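Local coordinates for protein fiber KNOB domain (Avirulent turkey hemorrhagic enteritis virus, PDB 4D63) that forms the trimeric head of the viral fibre and binds sialic acid of sialyllactose, consistent with a role in attachment to host-cell glycans, at residues A[112-126]-A[150-164]. Numbering follows the deposited sequence.
Sequences NTYIVPLNGGVRVES and RLTVKNGNPHMIIQC. With SIA (N-acetyl-alpha-neuraminic acid), chain B.
Glu125 folds its carboxylate back against the end of strand 142-154; a turn about CB-CG (chi2 -57°) brings it round to Thr152 and Val153. Glu125 OE1 takes Thr152 OG1 on its syn lone pair at 2.6 Å and, on the anti lone pair, Arg150 NH2 in a salt bridge of 3.0 Å. OE2 receives Val153 N from above the carboxylate plane and also the sugar hydroxyl, SIA O4 to Glu125 OE2 being 3.0 Å. Arg150 grips the carbonyl of Ser126 side-on, NE and NH2 both on O, while its NH1 reaches Tyr93 of the second subunit. Ser126 OG meets Leu151 N almost straight (178°).

The close-packed part is the antiparallel pairing of strands 113-120 and 157-163: Val116 CB lies 4.0 Å from Met160 CB, and the Leu118 side chain slants across Met160, with Phe80 packed on Met160. Lys154 NZ is shared between SIA O8 and Met87 O of the second subunit. Toward solvent, exposed Asn155 in the type I' turn donates its N to SIA O1B (3.1 Å). Protein donors fix the Glu125 carboxylate's orientation in the complex, consistent with an ionised acceptor for the O4 hydroxyl.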
ATOM      1  N   ASN A 112      12.287 -15.032  -6.004  1.00 46.82           N
ATOM      2  CA  ASN A 112      11.268 -14.884  -4.970  1.00 46.94           C
ATOM      3  C   ASN A 112       9.940 -14.319  -5.522  1.00 42.03           C
ATOM      4  O   ASN A 112       9.332 -13.383  -4.972  1.00 36.53           O
ATOM      5  CB  ASN A 112      11.829 -14.048  -3.807  1.00 52.84           C
ATOM      6  CG  ASN A 112      12.879 -14.815  -2.996  1.00 57.83           C
ATOM      7  OD1 ASN A 112      14.075 -14.529  -3.100  1.00 57.64           O
ATOM      8  ND2 ASN A 112      12.428 -15.808  -2.189  1.00 57.68           N
ATOM      9  N   THR A 113       9.524 -14.908  -6.639  1.00 36.43           N
ATOM     10  CA  THR A 113       8.282 -14.590  -7.301  1.00 35.38           C
ATOM     11  C   THR A 113       7.456 -15.860  -7.357  1.00 36.06           C
ATOM     12  O   THR A 113       7.882 -16.843  -7.970  1.00 34.51           O
ATOM     13  CB  THR A 113       8.564 -14.011  -8.689  1.00 34.54           C
ATOM     14  OG1 THR A 113       9.327 -12.827  -8.504  1.00 33.60           O
ATOM     15  CG2 THR A 113       7.272 -13.667  -9.446  1.00 33.59           C
ATOM     16  N   TYR A 114       6.318 -15.850  -6.646  1.00 34.37           N
ATOM     17  CA  TYR A 114       5.432 -17.006  -6.568  1.00 34.21           C
ATOM     18  C   TYR A 114       4.158 -16.704  -7.344  1.00 34.20           C
ATOM     19  O   TYR A 114       3.429 -15.760  -7.049  1.00 31.46           O
ATOM     20  CB  TYR A 114       5.165 -17.379  -5.095  1.00 36.59           C
ATOM     21  CG  TYR A 114       6.480 -17.680  -4.385  1.00 42.14           C
ATOM     22  CD1 TYR A 114       7.287 -16.645  -3.914  1.00 44.41           C
ATOM     23  CD2 TYR A 114       6.952 -18.987  -4.255  1.00 44.39           C
ATOM     24  CE1 TYR A 114       8.499 -16.901  -3.297  1.00 49.84           C
ATOM     25  CE2 TYR A 114       8.174 -19.248  -3.641  1.00 47.05           C
ATOM     26  CZ  TYR A 114       8.950 -18.201  -3.180  1.00 47.27           C
ATOM     27  OH  TYR A 114      10.178 -18.444  -2.574  1.00 56.49           O
ATOM     28  N   ILE A 115       3.915 -17.519  -8.357  1.00 34.00           N
ATOM     29  CA  ILE A 115       2.833 -17.320  -9.287  1.00 36.07           C
ATOM     30  C   ILE A 115       1.745 -18.343  -9.035  1.00 36.89           C
ATOM     31  O   ILE A 115       1.987 -19.560  -9.098  1.00 35.99           O
ATOM     32  CB  ILE A 115       3.334 -17.447 -10.741  1.00 36.80           C
ATOM     33  CG1 ILE A 115       4.489 -16.462 -10.982  1.00 38.11           C
ATOM     34  CG2 ILE A 115       2.183 -17.220 -11.710  1.00 37.67           C
ATOM     35  CD1 ILE A 115       4.999 -16.413 -12.410  1.00 40.99           C
ATOM     36  N   VAL A 116       0.549 -17.822  -8.770  1.00 37.12           N
ATOM     37  CA  VAL A 116      -0.616 -18.606  -8.422  1.00 36.49           C
ATOM     38  C   VAL A 116      -1.619 -18.550  -9.577  1.00 36.75           C
ATOM     39  O   VAL A 116      -2.372 -17.593  -9.667  1.00 36.19           O
ATOM     40  CB  VAL A 116      -1.289 -18.054  -7.141  1.00 38.03           C
ATOM     41  CG1 VAL A 116      -2.525 -18.882  -6.777  1.00 37.66           C
ATOM     42  CG2 VAL A 116      -0.303 -18.040  -5.975  1.00 38.83           C
ATOM     43  N   PRO A 117      -1.620 -19.564 -10.484  1.00 38.61           N
ATOM     44  CA  PRO A 117      -2.635 -19.578 -11.559  1.00 40.75           C
ATOM     45  C   PRO A 117      -3.979 -19.737 -10.937  1.00 39.03           C
ATOM     46  O   PRO A 117      -4.102 -20.487  -9.967  1.00 39.12           O
ATOM     47  CB  PRO A 117      -2.300 -20.824 -12.389  1.00 42.05           C
ATOM     48  CG  PRO A 117      -1.431 -21.644 -11.522  1.00 44.63           C
ATOM     49  CD  PRO A 117      -0.709 -20.711 -10.584  1.00 41.04           C
ATOM     50  N   LEU A 118      -4.952 -18.997 -11.452  1.00 38.23           N
ATOM     51  CA  LEU A 118      -6.321 -18.995 -10.922  1.00 40.50           C
ATOM     52  C   LEU A 118      -7.323 -19.317 -12.045  1.00 42.40           C
ATOM     53  O   LEU A 118      -7.030 -19.146 -13.237  1.00 40.34           O
ATOM     54  CB  LEU A 118      -6.653 -17.617 -10.325  1.00 39.27           C
ATOM     55  CG  LEU A 118      -5.769 -17.128  -9.159  1.00 38.63           C
ATOM     56  CD1 LEU A 118      -5.876 -15.623  -8.982  1.00 37.54           C
ATOM     57  CD2 LEU A 118      -6.097 -17.870  -7.871  1.00 39.70           C
ATOM     58  N   ASN A 119      -8.496 -19.784 -11.657  1.00 45.79           N
ATOM     59  CA  ASN A 119      -9.578 -19.977 -12.601  1.00 54.69           C
ATOM     60  C   ASN A 119     -10.824 -19.247 -12.131  1.00 52.54           C
ATOM     61  O   ASN A 119     -11.073 -19.101 -10.927  1.00 48.80           O
ATOM     62  CB  ASN A 119      -9.846 -21.470 -12.850  1.00 64.25           C
ATOM     63  CG  ASN A 119      -9.045 -22.007 -14.035  1.00 78.40           C
ATOM     64  OD1 ASN A 119      -7.963 -22.576 -13.856  1.00 81.83           O
ATOM     65  ND2 ASN A 119      -9.553 -21.784 -15.264  1.00 84.43           N
ATOM     66  N   GLY A 120     -11.586 -18.763 -13.102  1.00 52.69           N
ATOM     67  CA  GLY A 120     -12.829 -18.059 -12.825  1.00 54.98           C
ATOM     68  C   GLY A 120     -12.534 -16.609 -12.525  1.00 56.94           C
ATOM     69  O   GLY A 120     -11.538 -16.063 -12.999  1.00 52.08           O
ATOM     70  N   GLY A 121     -13.424 -15.990 -11.755  1.00 60.65           N
ATOM     71  CA  GLY A 121     -13.243 -14.624 -11.288  1.00 61.09           C
ATOM     72  C   GLY A 121     -13.086 -13.640 -12.428  1.00 60.99           C
ATOM     73  O   GLY A 121     -13.552 -13.901 -13.538  1.00 63.57           O
ATOM     74  N   VAL A 122     -12.388 -12.536 -12.158  1.00 60.98           N
ATOM     75  CA  VAL A 122     -12.207 -11.459 -13.133  1.00 55.55           C
ATOM     76  C   VAL A 122     -10.811 -11.447 -13.719  1.00 53.29           C
ATOM     77  O   VAL A 122      -9.901 -12.076 -13.180  1.00 55.69           O
ATOM     78  CB  VAL A 122     -12.574 -10.085 -12.542  1.00 57.10           C
ATOM     79  CG1 VAL A 122     -14.001 -10.124 -12.014  1.00 60.06           C
ATOM     80  CG2 VAL A 122     -11.619  -9.646 -11.434  1.00 56.37           C
ATOM     81  N   ARG A 123     -10.675 -10.743 -14.847  1.00 54.20           N
ATOM     82  CA  ARG A 123      -9.437 -10.660 -15.630  1.00 53.21           C
ATOM     83  C   ARG A 123      -8.994  -9.223 -15.656  1.00 50.92           C
ATOM     84  O   ARG A 123      -9.533  -8.418 -16.438  1.00 51.20           O
ATOM     85  CB  ARG A 123      -9.651 -11.137 -17.067  1.00 55.85           C
ATOM     86  CG  ARG A 123     -10.049 -12.591 -17.155  1.00 62.83           C
ATOM     87  CD  ARG A 123     -10.074 -13.132 -18.582  1.00 66.95           C
ATOM     88  NE  ARG A 123      -9.890 -14.592 -18.555  1.00 74.96           N
ATOM     89  CZ  ARG A 123     -10.853 -15.507 -18.384  1.00 75.76           C
ATOM     90  NH1 ARG A 123     -12.122 -15.143 -18.248  1.00 71.17           N
ATOM     91  NH2 ARG A 123     -10.527 -16.810 -18.362  1.00 79.47           N
ATOM     92  N   VAL A 124      -8.035  -8.910 -14.775  1.00 49.44           N
ATOM     93  CA  VAL A 124      -7.550  -7.540 -14.561  1.00 45.07           C
ATOM     94  C   VAL A 124      -6.043  -7.504 -14.496  1.00 41.57           C
ATOM     95  O   VAL A 124      -5.405  -8.443 -14.032  1.00 36.03           O
ATOM     96  CB  VAL A 124      -8.051  -6.908 -13.245  1.00 43.86           C
ATOM     97  CG1 VAL A 124      -9.537  -6.650 -13.296  1.00 47.99           C
ATOM     98  CG2 VAL A 124      -7.733  -7.767 -12.030  1.00 45.89           C
ATOM     99  N   GLU A 125      -5.498  -6.404 -14.983  1.00 38.48           N
ATOM    100  CA  GLU A 125      -4.127  -6.042 -14.745  1.00 39.02           C
ATOM    101  C   GLU A 125      -4.147  -5.023 -13.581  1.00 37.54           C
ATOM    102  O   GLU A 125      -4.376  -3.828 -13.799  1.00 38.18           O
ATOM    103  CB  GLU A 125      -3.530  -5.423 -16.017  1.00 41.15           C
ATOM    104  CG  GLU A 125      -3.272  -6.383 -17.183  1.00 44.55           C
ATOM    105  CD  GLU A 125      -2.363  -7.571 -16.851  1.00 47.25           C
ATOM    106  OE1 GLU A 125      -1.426  -7.454 -16.004  1.00 44.59           O
ATOM    107  OE2 GLU A 125      -2.592  -8.650 -17.460  1.00 45.82           O
ATOM    108  N   SER A 126      -3.955  -5.487 -12.347  1.00 34.12           N
ATOM    109  CA  SER A 126      -4.104  -4.617 -11.181  1.00 33.05           C
ATOM    110  C   SER A 126      -2.814  -3.814 -10.894  1.00 32.52           C
ATOM    111  O   SER A 126      -1.723  -4.124 -11.422  1.00 29.03           O
ATOM    112  CB  SER A 126      -4.420  -5.454  -9.943  1.00 34.64           C
ATOM    113  OG  SER A 126      -3.244  -6.075  -9.464  1.00 32.46           O
ATOM    114  N   ARG A 150       0.065  -8.592  -7.075  1.00 30.04           N
ATOM    115  CA  ARG A 150      -0.649  -8.086  -8.238  1.00 33.05           C
ATOM    116  C   ARG A 150      -1.527  -9.168  -8.832  1.00 33.28           C
ATOM    117  O   ARG A 150      -1.212 -10.377  -8.737  1.00 31.07           O
ATOM    118  CB  ARG A 150       0.334  -7.785  -9.362  1.00 34.11           C
ATOM    119  CG  ARG A 150       1.011  -6.464  -9.337  1.00 38.77           C
ATOM    120  CD  ARG A 150       1.586  -6.231 -10.721  1.00 36.65           C
ATOM    121  NE  ARG A 150       0.518  -5.855 -11.637  1.00 35.43           N
ATOM    122  CZ  ARG A 150       0.433  -6.208 -12.919  1.00 35.75           C
ATOM    123  NH1 ARG A 150       1.359  -6.950 -13.489  1.00 36.02           N
ATOM    124  NH2 ARG A 150      -0.611  -5.812 -13.639  1.00 35.91           N
ATOM    125  N   LEU A 151      -2.542  -8.740  -9.573  1.00 31.16           N
ATOM    126  CA  LEU A 151      -3.251  -9.660 -10.451  1.00 32.29           C
ATOM    127  C   LEU A 151      -2.856  -9.284 -11.857  1.00 32.69           C
ATOM    128  O   LEU A 151      -2.755  -8.086 -12.190  1.00 33.24           O
ATOM    129  CB  LEU A 151      -4.759  -9.509 -10.282  1.00 33.77           C
ATOM    130  CG  LEU A 151      -5.363  -9.695  -8.891  1.00 37.43           C
ATOM    131  CD1 LEU A 151      -6.858  -9.359  -8.923  1.00 37.42           C
ATOM    132  CD2 LEU A 151      -5.182 -11.113  -8.358  1.00 39.18           C
ATOM    133  N   THR A 152      -2.554 -10.295 -12.648  1.00 35.60           N
ATOM    134  CA  THR A 152      -2.172 -10.130 -14.049  1.00 35.07           C
ATOM    135  C   THR A 152      -2.926 -11.221 -14.852  1.00 37.51           C
ATOM    136  O   THR A 152      -3.507 -12.157 -14.277  1.00 40.04           O
ATOM    137  CB  THR A 152      -0.655 -10.201 -14.223  1.00 32.50           C
ATOM    138  OG1 THR A 152      -0.276  -9.698 -15.501  1.00 30.50           O
ATOM    139  CG2 THR A 152      -0.099 -11.629 -14.098  1.00 35.91           C
ATOM    140  N   VAL A 153      -2.952 -11.063 -16.163  1.00 41.49           N
ATOM    141  CA  VAL A 153      -3.615 -12.012 -17.059  1.00 40.39           C
ATOM    142  C   VAL A 153      -2.585 -12.600 -18.053  1.00 43.14           C
ATOM    143  O   VAL A 153      -1.780 -11.874 -18.655  1.00 41.49           O
ATOM    144  CB  VAL A 153      -4.766 -11.326 -17.807  1.00 40.44           C
ATOM    145  CG1 VAL A 153      -5.440 -12.302 -18.776  1.00 42.49           C
ATOM    146  CG2 VAL A 153      -5.775 -10.766 -16.806  1.00 40.69           C
ATOM    147  N   LYS A 154      -2.597 -13.923 -18.192  1.00 42.17           N
ATOM    148  CA  LYS A 154      -1.733 -14.597 -19.168  1.00 48.64           C
ATOM    149  C   LYS A 154      -2.471 -15.767 -19.868  1.00 50.55           C
ATOM    150  O   LYS A 154      -3.053 -16.629 -19.209  1.00 47.54           O
ATOM    151  CB  LYS A 154      -0.467 -15.119 -18.502  1.00 46.12           C
ATOM    152  CG  LYS A 154       0.531 -15.793 -19.443  1.00 46.69           C
ATOM    153  CD  LYS A 154       0.930 -14.906 -20.605  1.00 44.24           C
ATOM    154  CE  LYS A 154       2.026 -15.573 -21.405  1.00 49.69           C
ATOM    155  NZ  LYS A 154       2.788 -14.610 -22.239  1.00 54.43           N
ATOM    156  N   ASN A 155      -2.429 -15.777 -21.196  1.00 56.86           N
ATOM    157  CA  ASN A 155      -3.146 -16.784 -21.975  1.00 66.20           C
ATOM    158  C   ASN A 155      -4.630 -16.825 -21.547  1.00 65.42           C
ATOM    159  O   ASN A 155      -5.239 -17.897 -21.325  1.00 63.58           O
ATOM    160  CB  ASN A 155      -2.424 -18.153 -21.906  1.00 66.79           C
ATOM    161  CG  ASN A 155      -0.982 -18.084 -22.450  1.00 72.95           C
ATOM    162  OD1 ASN A 155      -0.071 -18.781 -21.966  1.00 80.27           O
ATOM    163  ND2 ASN A 155      -0.766 -17.220 -23.443  1.00 74.01           N
ATOM    164  N   GLY A 156      -5.184 -15.617 -21.400  1.00 63.34           N
ATOM    165  CA  GLY A 156      -6.554 -15.435 -20.957  1.00 55.52           C
ATOM    166  C   GLY A 156      -6.861 -15.889 -19.549  1.00 55.99           C
ATOM    167  O   GLY A 156      -8.034 -15.914 -19.163  1.00 53.48           O
ATOM    168  N   ASN A 157      -5.842 -16.243 -18.762  1.00 49.71           N
ATOM    169  CA  ASN A 157      -6.074 -16.697 -17.402  1.00 52.50           C
ATOM    170  C   ASN A 157      -5.555 -15.696 -16.353  1.00 50.44           C
ATOM    171  O   ASN A 157      -4.461 -15.122 -16.516  1.00 45.91           O
ATOM    172  CB  ASN A 157      -5.418 -18.067 -17.177  1.00 56.28           C
ATOM    173  CG  ASN A 157      -6.157 -19.181 -17.879  1.00 60.74           C
ATOM    174  OD1 ASN A 157      -5.774 -19.587 -18.988  1.00 64.81           O
ATOM    175  ND2 ASN A 157      -7.233 -19.671 -17.255  1.00 54.47           N
ATOM    176  N   PRO A 158      -6.328 -15.504 -15.272  1.00 42.98           N
ATOM    177  CA  PRO A 158      -5.826 -14.681 -14.191  1.00 43.58           C
ATOM    178  C   PRO A 158      -4.764 -15.399 -13.340  1.00 42.65           C
ATOM    179  O   PRO A 158      -4.857 -16.586 -13.091  1.00 39.85           O
ATOM    180  CB  PRO A 158      -7.076 -14.351 -13.376  1.00 42.25           C
ATOM    181  CG  PRO A 158      -8.032 -15.461 -13.657  1.00 43.39           C
ATOM    182  CD  PRO A 158      -7.705 -15.984 -15.026  1.00 43.78           C
ATOM    183  N   HIS A 159      -3.744 -14.651 -12.944  1.00 38.65           N
ATOM    184  CA  HIS A 159      -2.736 -15.134 -12.055  1.00 36.35           C
ATOM    185  C   HIS A 159      -2.475 -14.093 -10.980  1.00 34.00           C
ATOM    186  O   HIS A 159      -2.423 -12.911 -11.273  1.00 31.79           O
ATOM    187  CB  HIS A 159      -1.454 -15.331 -12.819  1.00 35.41           C
ATOM    188  CG  HIS A 159      -1.513 -16.407 -13.854  1.00 38.24           C
ATOM    189  ND1 HIS A 159      -2.218 -16.279 -15.026  1.00 38.65           N
ATOM    190  CD2 HIS A 159      -0.888 -17.603 -13.923  1.00 40.62           C
ATOM    191  CE1 HIS A 159      -2.052 -17.360 -15.762  1.00 42.04           C
ATOM    192  NE2 HIS A 159      -1.250 -18.181 -15.113  1.00 41.70           N
ATOM    193  N   MET A 160      -2.247 -14.564  -9.759  1.00 34.75           N
ATOM    194  CA  MET A 160      -1.799 -13.724  -8.643  1.00 33.89           C
ATOM    195  C   MET A 160      -0.288 -13.821  -8.538  1.00 30.71           C
ATOM    196  O   MET A 160       0.263 -14.902  -8.460  1.00 33.05           O
ATOM    197  CB  MET A 160      -2.430 -14.178  -7.317  1.00 32.64           C
ATOM    198  CG  MET A 160      -2.105 -13.262  -6.153  1.00 30.74           C
ATOM    199  SD  MET A 160      -2.909 -13.821  -4.655  1.00 34.39           S
ATOM    200  CE  MET A 160      -4.582 -13.354  -5.065  1.00 38.41           C
ATOM    201  N   ILE A 161       0.368 -12.672  -8.565  1.00 30.92           N
ATOM    202  CA  ILE A 161       1.819 -12.587  -8.490  1.00 32.65           C
ATOM    203  C   ILE A 161       2.165 -12.151  -7.071  1.00 32.36           C
ATOM    204  O   ILE A 161       1.728 -11.092  -6.606  1.00 32.62           O
ATOM    205  CB  ILE A 161       2.390 -11.560  -9.486  1.00 33.76           C
ATOM    206  CG1 ILE A 161       1.802 -11.764 -10.900  1.00 32.82           C
ATOM    207  CG2 ILE A 161       3.918 -11.634  -9.483  1.00 35.48           C
ATOM    208  CD1 ILE A 161       2.202 -13.074 -11.550  1.00 32.68           C
ATOM    209  N   ILE A 162       2.934 -12.966  -6.379  1.00 31.35           N
ATOM    210  CA  ILE A 162       3.345 -12.653  -5.017  1.00 33.61           C
ATOM    211  C   ILE A 162       4.866 -12.597  -4.943  1.00 34.08           C
ATOM    212  O   ILE A 162       5.528 -13.608  -5.122  1.00 38.78           O
ATOM    213  CB  ILE A 162       2.868 -13.733  -4.019  1.00 34.09           C
ATOM    214  CG1 ILE A 162       1.345 -13.889  -4.060  1.00 33.94           C
ATOM    215  CG2 ILE A 162       3.363 -13.429  -2.603  1.00 35.94           C
ATOM    216  CD1 ILE A 162       0.865 -15.112  -3.331  1.00 33.46           C
ATOM    217  N   GLN A 163       5.413 -11.438  -4.614  1.00 32.27           N
ATOM    218  CA  GLN A 163       6.833 -11.293  -4.492  1.00 31.07           C
ATOM    219  C   GLN A 163       7.184 -10.995  -3.085  1.00 34.31           C
ATOM    220  O   GLN A 163       6.523 -10.171  -2.397  1.00 29.57           O
ATOM    221  CB  GLN A 163       7.308 -10.204  -5.398  1.00 31.63           C
ATOM    222  CG  GLN A 163       6.938 -10.517  -6.823  1.00 33.08           C
ATOM    223  CD  GLN A 163       7.343  -9.454  -7.792  1.00 35.26           C
ATOM    224  OE1 GLN A 163       6.753  -8.370  -7.839  1.00 38.09           O
ATOM    225  NE2 GLN A 163       8.333  -9.766  -8.610  1.00 35.81           N
ATOM    226  N   CYS A 164       8.208 -11.701  -2.623  1.00 35.90           N
ATOM    227  CA  CYS A 164       8.762 -11.440  -1.298  1.00 39.92           C
ATOM    228  C   CYS A 164      10.302 -11.482  -1.276  1.00 39.51           C
ATOM    229  O   CYS A 164      10.926 -11.401  -2.316  1.00 38.22           O
ATOM    230  CB  CYS A 164       8.165 -12.411  -0.318  1.00 39.19           C
ATOM    231  SG  CYS A 164       8.467 -14.109  -0.740  1.00 45.71           S
TER
HETATM  232  C1  SIA B1455      -2.260 -12.680 -22.864  0.67 54.64           C
HETATM  233  C2  SIA B1455      -2.053 -11.253 -23.357  0.67 59.87           C
HETATM  234  C3  SIA B1455      -2.911 -10.251 -22.558  0.67 60.32           C
HETATM  235  C4  SIA B1455      -2.328  -9.944 -21.172  0.67 58.63           C
HETATM  236  C5  SIA B1455      -0.897  -9.460 -21.354  0.67 57.40           C
HETATM  237  C6  SIA B1455      -0.093 -10.582 -22.031  0.67 58.57           C
HETATM  238  C7  SIA B1455       1.368 -10.229 -22.313  0.67 58.64           C
HETATM  239  C8  SIA B1455       2.051 -11.206 -23.290  0.67 59.15           C
HETATM  240  C9  SIA B1455       2.546 -10.524 -24.570  0.67 59.51           C
HETATM  241  C10 SIA B1455       0.145  -7.807 -19.868  0.67 51.68           C
HETATM  242  C11 SIA B1455       0.515  -7.402 -18.458  0.67 50.39           C
HETATM  243  N5  SIA B1455      -0.390  -9.015 -20.062  0.67 53.43           N
HETATM  244  O1A SIA B1455      -3.254 -12.919 -22.137  0.67 51.28           O
HETATM  245  O1B SIA B1455      -1.454 -13.581 -23.212  0.67 45.54           O
HETATM  246  O2  SIA B1455      -2.372 -11.204 -24.767  0.67 61.31           O
HETATM  247  O4  SIA B1455      -3.080  -8.939 -20.454  0.67 54.31           O
HETATM  248  O6  SIA B1455      -0.682 -10.846 -23.305  0.67 59.88           O
HETATM  249  O7  SIA B1455       1.394  -8.891 -22.844  0.67 57.09           O
HETATM  250  O8  SIA B1455       3.181 -11.855 -22.695  0.67 55.84           O
HETATM  251  O9  SIA B1455       2.815 -11.515 -25.571  0.67 60.42           O
HETATM  252  O10 SIA B1455       0.325  -7.043 -20.787  0.67 49.17           O
HETATM  253  O   HOH W   1      -5.972 -11.080 -13.178  1.00 41.34           O